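Local coordinates for protein rRNA adenine N-6-methyltransferase (Saccharopolyspora erythraea, PDB 6NVM) that dimethylates one adenine of 23S rRNA at N6, using S-adenosyl-L-methionine as methyl donor, and thereby confers resistance to macrolide, lincosamide and streptogramin B antibiotics, at residues A[71-76]-A[91-96]; A[100-105]-A[120-125]. One frame throughout, in Å; residues are numbered along the deposited sequence.

Contact 1: A[71-76]-A[91-96]; sequences DLPVLE and RARQVT
Val74 pairs with Val95 and Leu75 with Thr96 as two parallel strands, 73-76 and 94-96, run side by side with their axes 4.7 Å apart at closest and 25° between their directions. Three backbone bonds join the strands: Val74 N donates to Gln94 O, Thr96 N to Val74 O at 2.9 Å, and Glu76 N to Thr96 O at 2.8 Å. Ahead of the strands, Arg93 N reaches Leu72 O from above the carbonyl plane, 54° out of it. Val74 O also accepts a hydrogen bond from a water, and that water sits 2.7 Å from Thr96 OG1, tying the threonine hydroxyl to the neighbouring strand.

On the face carrying Pro73, Leu75 and Thr96, the Arg93 chain turns at chi3 (77°), which sets NE. Pro73 CG and CD lie over one face of the Arg93 guanidinium, CD offset toward its rim and CG 3.6 Å from Arg93 NH2. Arg93 NE and NH2 both grip Gln94 OE1 side-on, each at 3.0 Å, which would help hold the plane in place, and NH2 also forms a salt bridge with Glu133. On the other face Val74 CG2, anti to its carbonyl carbon, presses tightly on Ala92 CB at 3.4 Å, and Val95 CG1 lies against Glu76 CB.

This is the first beta-alpha-beta unit of a Rossmann-like, class I methyltransferase sheet. Helix 83-89 packs on Val95 and meets Glu76, whose OE1 is hydrogen-bonded to Thr85 OG1 and Ser97 OG; strand 135-140 flanks 73-77 on its other edge, and strand 118-121 flanks 94-98.

Contact 2: A[100-105]-A[120-125]; sequences IDPRLA and VVNADF
Asn122 lays its side chain across the start of helix 102-111, its CB 3.7 Å from Ala105 CB and its OD1 3.6 Å from Pro102 CB. The contact belongs to a beta-alpha-beta unit of the Rossmann-like methyltransferase fold, where the turn leaving strand 94-98 meets the loop that follows strand 118-121. With CG anti to the backbone N (chi1 175°), the Asn122 amide reaches the turn: ND2 makes a weak, bent bond to Ile100 O at 3.0 Å, with 125° at the hydrogen, and a further hydrogen bond to Glu99 O. One amide nitrogen thus bridges two successive carbonyls just before the helix.

Deeper in, Val120 CG1 lies against the first helical turn, 3.7 Å from Ala105 O. Asp101 is the N-cap of helix 102-111, its OD1 accepting from Leu104 N in a nearly straight bond (167°), while Asp101 N is itself held by the carboxylate of Glu99. Asp124, predicted like Glu99 to bind S-adenosyl-L-methionine, has its OD1 bonded to Leu126 N. Ile100 runs alongside Asp124, the two side chains pointing the same way, and its extended chain brings CD1 to 3.7 Å from Asp124 CB.

Contact 1 and contact 2 follow one another along the chain and their centres lie about 18 Å apart, joined by strand 94-98, which leads from the first into helix 102-111 of the second. They touch directly: Thr96 CG2 packs on Val121 CG2 at 3.5 Å within the sheet, and Phe125, beyond the end of strand 118-121, brings CE1 to 4.1 Å from Leu75 CD2. Contact 2 lies at the C-terminal ends of the strands, by the predicted S-adenosyl-L-methionine site; it contains Asp124 and adjoins Glu99. Contact 1 begins at their N-terminal ends, and only its Glu76 end approaches the site, the side chain coming to about 6 Å from Gly78 and about 7 Å from Ala140.

Contact 1: A[71-76]-A[91-96]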
ATOM      1  N   ASP A  71      14.395  16.579   4.661  1.00 29.90           N
ATOM      2  CA  ASP A  71      15.058  15.750   5.659  1.00 32.96           C
ATOM      3  C   ASP A  71      14.613  14.290   5.608  1.00 29.81           C
ATOM      4  O   ASP A  71      15.018  13.503   6.471  1.00 29.97           O
ATOM      5  CB  ASP A  71      14.848  16.332   7.066  1.00 39.95           C
ATOM      6  CG  ASP A  71      13.436  16.107   7.617  1.00 48.08           C
ATOM      7  OD1 ASP A  71      12.550  15.616   6.889  1.00 49.45           O
ATOM      8  OD2 ASP A  71      13.219  16.430   8.806  1.00 51.50           O
ATOM      9  N   LEU A  72      13.822  13.902   4.602  1.00 28.30           N
ATOM     10  CA  LEU A  72      13.273  12.549   4.521  1.00 25.93           C
ATOM     11  C   LEU A  72      13.976  11.739   3.439  1.00 30.17           C
ATOM     12  O   LEU A  72      13.921  12.128   2.262  1.00 28.67           O
ATOM     13  CB  LEU A  72      11.775  12.613   4.237  1.00 29.63           C
ATOM     14  CG  LEU A  72      11.014  11.288   4.261  1.00 28.77           C
ATOM     15  CD1 LEU A  72      10.931  10.759   5.676  1.00 30.98           C
ATOM     16  CD2 LEU A  72       9.629  11.470   3.666  1.00 32.31           C
ATOM     17  N   PRO A  73      14.599  10.603   3.754  1.00 27.90           N
ATOM     18  CA  PRO A  73      15.190   9.771   2.703  1.00 27.16           C
ATOM     19  C   PRO A  73      14.147   8.900   2.011  1.00 27.76           C
ATOM     20  O   PRO A  73      13.090   8.587   2.558  1.00 28.25           O
ATOM     21  CB  PRO A  73      16.205   8.919   3.471  1.00 29.69           C
ATOM     22  CG  PRO A  73      15.579   8.749   4.820  1.00 31.40           C
ATOM     23  CD  PRO A  73      14.847  10.046   5.097  1.00 29.11           C
ATOM     24  N   VAL A  74      14.470   8.514   0.776  1.00 26.11           N
ATOM     25  CA  VAL A  74      13.590   7.715  -0.067  1.00 27.34           C
ATOM     26  C   VAL A  74      14.320   6.447  -0.480  1.00 25.97           C
ATOM     27  O   VAL A  74      15.509   6.487  -0.816  1.00 27.69           O
ATOM     28  CB  VAL A  74      13.143   8.503  -1.319  1.00 29.32           C
ATOM     29  CG1 VAL A  74      12.304   7.619  -2.253  1.00 32.85           C
ATOM     30  CG2 VAL A  74      12.372   9.745  -0.915  1.00 30.52           C
ATOM     31  N   LEU A  75      13.608   5.324  -0.456  1.00 25.10           N
ATOM     32  CA  LEU A  75      14.057   4.099  -1.106  1.00 23.89           C
ATOM     33  C   LEU A  75      13.219   3.878  -2.357  1.00 25.36           C
ATOM     34  O   LEU A  75      11.996   4.053  -2.331  1.00 28.77           O
ATOM     35  CB  LEU A  75      13.946   2.890  -0.169  1.00 25.48           C
ATOM     36  CG  LEU A  75      15.141   2.642   0.752  1.00 30.18           C
ATOM     37  CD1 LEU A  75      15.371   3.812   1.685  1.00 33.12           C
ATOM     38  CD2 LEU A  75      14.939   1.352   1.547  1.00 31.71           C
ATOM     39  N   GLU A  76      13.878   3.509  -3.458  1.00 25.07           N
ATOM     40  CA  GLU A  76      13.197   3.306  -4.730  1.00 25.86           C
ATOM     41  C   GLU A  76      13.492   1.918  -5.279  1.00 25.56           C
ATOM     42  O   GLU A  76      14.629   1.443  -5.225  1.00 28.04           O
ATOM     43  CB  GLU A  76      13.604   4.362  -5.778  1.00 26.24           C
ATOM     44  CG  GLU A  76      12.858   4.201  -7.100  1.00 28.17           C
ATOM     45  CD  GLU A  76      13.359   5.126  -8.195  1.00 31.81           C
ATOM     46  OE1 GLU A  76      14.524   5.570  -8.121  1.00 31.67           O
ATOM     47  OE2 GLU A  76      12.580   5.408  -9.132  1.00 29.83           O
ATOM     48  N   ARG A  91      13.540  16.579  -4.265  1.00 27.57           N
ATOM     49  CA  ARG A  91      12.632  16.897  -3.174  1.00 29.18           C
ATOM     50  C   ARG A  91      13.014  16.258  -1.848  1.00 30.81           C
ATOM     51  O   ARG A  91      12.693  16.817  -0.797  1.00 32.69           O
ATOM     52  CB  ARG A  91      11.208  16.455  -3.541  1.00 30.52           C
ATOM     53  CG  ARG A  91      10.638  17.138  -4.788  1.00 33.26           C
ATOM     54  CD  ARG A  91       9.428  16.379  -5.338  1.00 37.37           C
ATOM     55  NE  ARG A  91       8.695  17.147  -6.347  1.00 38.80           N
ATOM     56  CZ  ARG A  91       9.056  17.265  -7.624  1.00 40.81           C
ATOM     57  NH1 ARG A  91      10.157  16.676  -8.074  1.00 36.68           N
ATOM     58  NH2 ARG A  91       8.317  17.986  -8.457  1.00 43.75           N
ATOM     59  N   ALA A  92      13.683  15.108  -1.870  1.00 29.83           N
ATOM     60  CA  ALA A  92      13.996  14.341  -0.672  1.00 31.52           C
ATOM     61  C   ALA A  92      15.444  14.562  -0.247  1.00 30.75           C
ATOM     62  O   ALA A  92      16.270  15.099  -0.988  1.00 30.97           O
ATOM     63  CB  ALA A  92      13.746  12.849  -0.918  1.00 31.24           C
ATOM     64  N   ARG A  93      15.750  14.126   0.976  1.00 29.50           N
ATOM     65  CA  ARG A  93      17.119  14.228   1.471  1.00 29.19           C
ATOM     66  C   ARG A  93      18.078  13.464   0.569  1.00 31.09           C
ATOM     67  O   ARG A  93      19.178  13.942   0.264  1.00 29.35           O
ATOM     68  CB  ARG A  93      17.202  13.693   2.900  1.00 28.27           C
ATOM     69  CG  ARG A  93      18.514  14.025   3.609  1.00 32.87           C
ATOM     70  CD  ARG A  93      18.558  13.415   5.001  1.00 36.79           C
ATOM     71  NE  ARG A  93      18.846  11.984   4.969  1.00 38.50           N
ATOM     72  CZ  ARG A  93      18.532  11.129   5.939  1.00 38.08           C
ATOM     73  NH1 ARG A  93      17.901  11.547   7.026  1.00 39.43           N
ATOM     74  NH2 ARG A  93      18.851   9.850   5.821  1.00 36.21           N
ATOM     75  N   GLN A  94      17.678  12.268   0.150  1.00 28.84           N
ATOM     76  CA  GLN A  94      18.498  11.382  -0.663  1.00 30.86           C
ATOM     77  C   GLN A  94      17.604  10.267  -1.179  1.00 25.54           C
ATOM     78  O   GLN A  94      16.524  10.008  -0.634  1.00 26.20           O
ATOM     79  CB  GLN A  94      19.672  10.809   0.136  1.00 35.75           C
ATOM     80  CG  GLN A  94      19.241  10.014   1.352  1.00 39.34           C
ATOM     81  CD  GLN A  94      20.404   9.621   2.232  1.00 46.28           C
ATOM     82  OE1 GLN A  94      20.544  10.112   3.353  1.00 48.93           O
ATOM     83  NE2 GLN A  94      21.250   8.730   1.730  1.00 48.99           N
ATOM     84  N   VAL A  95      18.060   9.619  -2.244  1.00 25.98           N
ATOM     85  CA  VAL A  95      17.358   8.488  -2.832  1.00 26.47           C
ATOM     86  C   VAL A  95      18.325   7.320  -2.912  1.00 28.14           C
ATOM     87  O   VAL A  95      19.449   7.465  -3.411  1.00 28.00           O
ATOM     88  CB  VAL A  95      16.797   8.811  -4.230  1.00 26.91           C
ATOM     89  CG1 VAL A  95      16.034   7.606  -4.786  1.00 28.29           C
ATOM     90  CG2 VAL A  95      15.913  10.047  -4.184  1.00 29.64           C
ATOM     91  N   THR A  96      17.890   6.171  -2.416  1.00 26.42           N
ATOM     92  CA  THR A  96      18.609   4.914  -2.582  1.00 27.26           C
ATOM     93  C   THR A  96      17.775   4.073  -3.536  1.00 27.06           C
ATOM     94  O   THR A  96      16.668   3.645  -3.189  1.00 25.34           O
ATOM     95  CB  THR A  96      18.820   4.218  -1.240  1.00 29.00           C
ATOM     96  OG1 THR A  96      19.467   5.122  -0.341  1.00 30.28           O
ATOM     97  CG2 THR A  96      19.679   2.980  -1.411  1.00 28.40           C
TER
HETATM   98  O   HOH W   1      17.861   6.953   0.794  1.00 32.59           O

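Contact 2: A[100-105]-A[120-125]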
ATOM      1  N   ILE A 100      18.437  -4.667  -9.610  1.00 31.90           N
ATOM      2  CA  ILE A 100      18.953  -6.013  -9.383  1.00 28.65           C
ATOM      3  C   ILE A 100      19.946  -6.426 -10.466  1.00 28.74           C
ATOM      4  O   ILE A 100      20.841  -7.243 -10.211  1.00 28.86           O
ATOM      5  CB  ILE A 100      17.781  -7.011  -9.285  1.00 31.59           C
ATOM      6  CG1 ILE A 100      18.265  -8.345  -8.717  1.00 36.54           C
ATOM      7  CG2 ILE A 100      17.131  -7.209 -10.648  1.00 32.39           C
ATOM      8  CD1 ILE A 100      17.136  -9.320  -8.383  1.00 39.85           C
ATOM      9  N   ASP A 101      19.813  -5.895 -11.682  1.00 27.43           N
ATOM     10  CA  ASP A 101      20.670  -6.311 -12.797  1.00 29.20           C
ATOM     11  C   ASP A 101      22.004  -5.567 -12.745  1.00 29.36           C
ATOM     12  O   ASP A 101      22.014  -4.329 -12.796  1.00 28.95           O
ATOM     13  CB  ASP A 101      19.975  -6.055 -14.129  1.00 36.56           C
ATOM     14  CG  ASP A 101      20.758  -6.601 -15.315  1.00 45.68           C
ATOM     15  OD1 ASP A 101      21.779  -5.999 -15.698  1.00 46.34           O
ATOM     16  OD2 ASP A 101      20.363  -7.656 -15.853  1.00 51.51           O
ATOM     17  N   PRO A 102      23.142  -6.265 -12.659  1.00 33.14           N
ATOM     18  CA  PRO A 102      24.416  -5.541 -12.480  1.00 35.10           C
ATOM     19  C   PRO A 102      24.754  -4.593 -13.616  1.00 35.36           C
ATOM     20  O   PRO A 102      25.284  -3.506 -13.362  1.00 36.74           O
ATOM     21  CB  PRO A 102      25.449  -6.674 -12.351  1.00 39.31           C
ATOM     22  CG  PRO A 102      24.786  -7.875 -12.934  1.00 42.58           C
ATOM     23  CD  PRO A 102      23.331  -7.724 -12.677  1.00 34.07           C
ATOM     24  N   ARG A 103      24.485  -4.972 -14.868  1.00 34.80           N
ATOM     25  CA  ARG A 103      24.787  -4.077 -15.982  1.00 37.41           C
ATOM     26  C   ARG A 103      23.909  -2.834 -15.938  1.00 30.58           C
ATOM     27  O   ARG A 103      24.396  -1.711 -16.137  1.00 31.89           O
ATOM     28  CB  ARG A 103      24.606  -4.808 -17.311  1.00 52.55           C
ATOM     29  CG  ARG A 103      25.000  -3.983 -18.527  1.00 69.31           C
ATOM     30  CD  ARG A 103      24.680  -4.701 -19.830  1.00 85.16           C
ATOM     31  NE  ARG A 103      23.244  -4.915 -20.002  1.00 95.51           N
ATOM     32  CZ  ARG A 103      22.396  -4.006 -20.473  1.00101.03           C
ATOM     33  NH1 ARG A 103      22.826  -2.801 -20.826  1.00102.61           N
ATOM     34  NH2 ARG A 103      21.108  -4.301 -20.590  1.00102.83           N
ATOM     35  N   LEU A 104      22.613  -3.015 -15.689  1.00 32.29           N
ATOM     36  CA  LEU A 104      21.717  -1.872 -15.574  1.00 32.31           C
ATOM     37  C   LEU A 104      22.066  -1.010 -14.374  1.00 31.68           C
ATOM     38  O   LEU A 104      21.925   0.215 -14.437  1.00 31.14           O
ATOM     39  CB  LEU A 104      20.267  -2.349 -15.482  1.00 33.87           C
ATOM     40  CG  LEU A 104      19.756  -3.107 -16.716  1.00 41.52           C
ATOM     41  CD1 LEU A 104      18.315  -3.571 -16.505  1.00 43.02           C
ATOM     42  CD2 LEU A 104      19.867  -2.243 -17.976  1.00 44.72           C
ATOM     43  N   ALA A 105      22.516  -1.625 -13.275  1.00 31.20           N
ATOM     44  CA  ALA A 105      22.881  -0.847 -12.097  1.00 33.07           C
ATOM     45  C   ALA A 105      24.039   0.089 -12.409  1.00 30.93           C
ATOM     46  O   ALA A 105      24.013   1.268 -12.044  1.00 30.74           O
ATOM     47  CB  ALA A 105      23.238  -1.772 -10.933  1.00 33.33           C
ATOM     48  N   VAL A 120      22.837   4.227  -6.101  1.00 25.98           N
ATOM     49  CA  VAL A 120      22.282   3.054  -6.770  1.00 26.44           C
ATOM     50  C   VAL A 120      22.860   1.817  -6.102  1.00 27.26           C
ATOM     51  O   VAL A 120      24.085   1.668  -6.009  1.00 29.35           O
ATOM     52  CB  VAL A 120      22.598   3.053  -8.276  1.00 28.19           C
ATOM     53  CG1 VAL A 120      22.096   1.764  -8.927  1.00 29.18           C
ATOM     54  CG2 VAL A 120      21.983   4.258  -8.938  1.00 29.91           C
ATOM     55  N   VAL A 121      21.980   0.935  -5.642  1.00 25.63           N
ATOM     56  CA  VAL A 121      22.364  -0.320  -5.007  1.00 25.73           C
ATOM     57  C   VAL A 121      22.056  -1.446  -5.981  1.00 26.13           C
ATOM     58  O   VAL A 121      20.928  -1.557  -6.475  1.00 26.69           O
ATOM     59  CB  VAL A 121      21.632  -0.533  -3.672  1.00 29.44           C
ATOM     60  CG1 VAL A 121      22.057  -1.874  -3.025  1.00 30.45           C
ATOM     61  CG2 VAL A 121      21.886   0.645  -2.730  1.00 28.90           C
ATOM     62  N   ASN A 122      23.057  -2.278  -6.252  1.00 28.06           N
ATOM     63  CA  ASN A 122      22.894  -3.437  -7.126  1.00 30.31           C
ATOM     64  C   ASN A 122      22.460  -4.608  -6.256  1.00 27.15           C
ATOM     65  O   ASN A 122      23.277  -5.404  -5.790  1.00 27.02           O
ATOM     66  CB  ASN A 122      24.186  -3.727  -7.879  1.00 29.89           C
ATOM     67  CG  ASN A 122      24.116  -4.988  -8.718  1.00 32.83           C
ATOM     68  OD1 ASN A 122      25.124  -5.669  -8.898  1.00 33.76           O
ATOM     69  ND2 ASN A 122      22.933  -5.308  -9.233  1.00 31.62           N
ATOM     70  N   ALA A 123      21.155  -4.719  -6.038  1.00 25.94           N
ATOM     71  CA  ALA A 123      20.624  -5.749  -5.156  1.00 28.44           C
ATOM     72  C   ALA A 123      19.134  -5.903  -5.401  1.00 26.61           C
ATOM     73  O   ALA A 123      18.484  -5.027  -5.975  1.00 28.18           O
ATOM     74  CB  ALA A 123      20.872  -5.415  -3.679  1.00 30.68           C
ATOM     75  N   ASP A 124      18.612  -7.031  -4.930  1.00 25.86           N
ATOM     76  CA  ASP A 124      17.182  -7.311  -4.911  1.00 26.66           C
ATOM     77  C   ASP A 124      16.527  -6.547  -3.764  1.00 28.79           C
ATOM     78  O   ASP A 124      16.826  -6.797  -2.589  1.00 30.08           O
ATOM     79  CB  ASP A 124      16.975  -8.816  -4.759  1.00 30.43           C
ATOM     80  CG  ASP A 124      15.517  -9.240  -4.811  1.00 31.15           C
ATOM     81  OD1 ASP A 124      14.607  -8.386  -4.791  1.00 28.56           O
ATOM     82  OD2 ASP A 124      15.293 -10.468  -4.856  1.00 31.84           O
ATOM     83  N   PHE A 125      15.620  -5.626  -4.100  1.00 27.31           N
ATOM     84  CA  PHE A 125      14.974  -4.820  -3.070  1.00 25.87           C
ATOM     85  C   PHE A 125      14.247  -5.678  -2.047  1.00 27.14           C
ATOM     86  O   PHE A 125      14.123  -5.283  -0.880  1.00 27.26           O
ATOM     87  CB  PHE A 125      13.983  -3.838  -3.694  1.00 27.23           C
ATOM     88  CG  PHE A 125      13.245  -3.023  -2.673  1.00 26.02           C
ATOM     89  CD1 PHE A 125      13.858  -1.947  -2.059  1.00 29.01           C
ATOM     90  CD2 PHE A 125      11.964  -3.364  -2.287  1.00 29.34           C
ATOM     91  CE1 PHE A 125      13.196  -1.205  -1.089  1.00 30.17           C
ATOM     92  CE2 PHE A 125      11.292  -2.617  -1.324  1.00 26.34           C
ATOM     93  CZ  PHE A 125      11.910  -1.549  -0.724  1.00 28.25           C
TER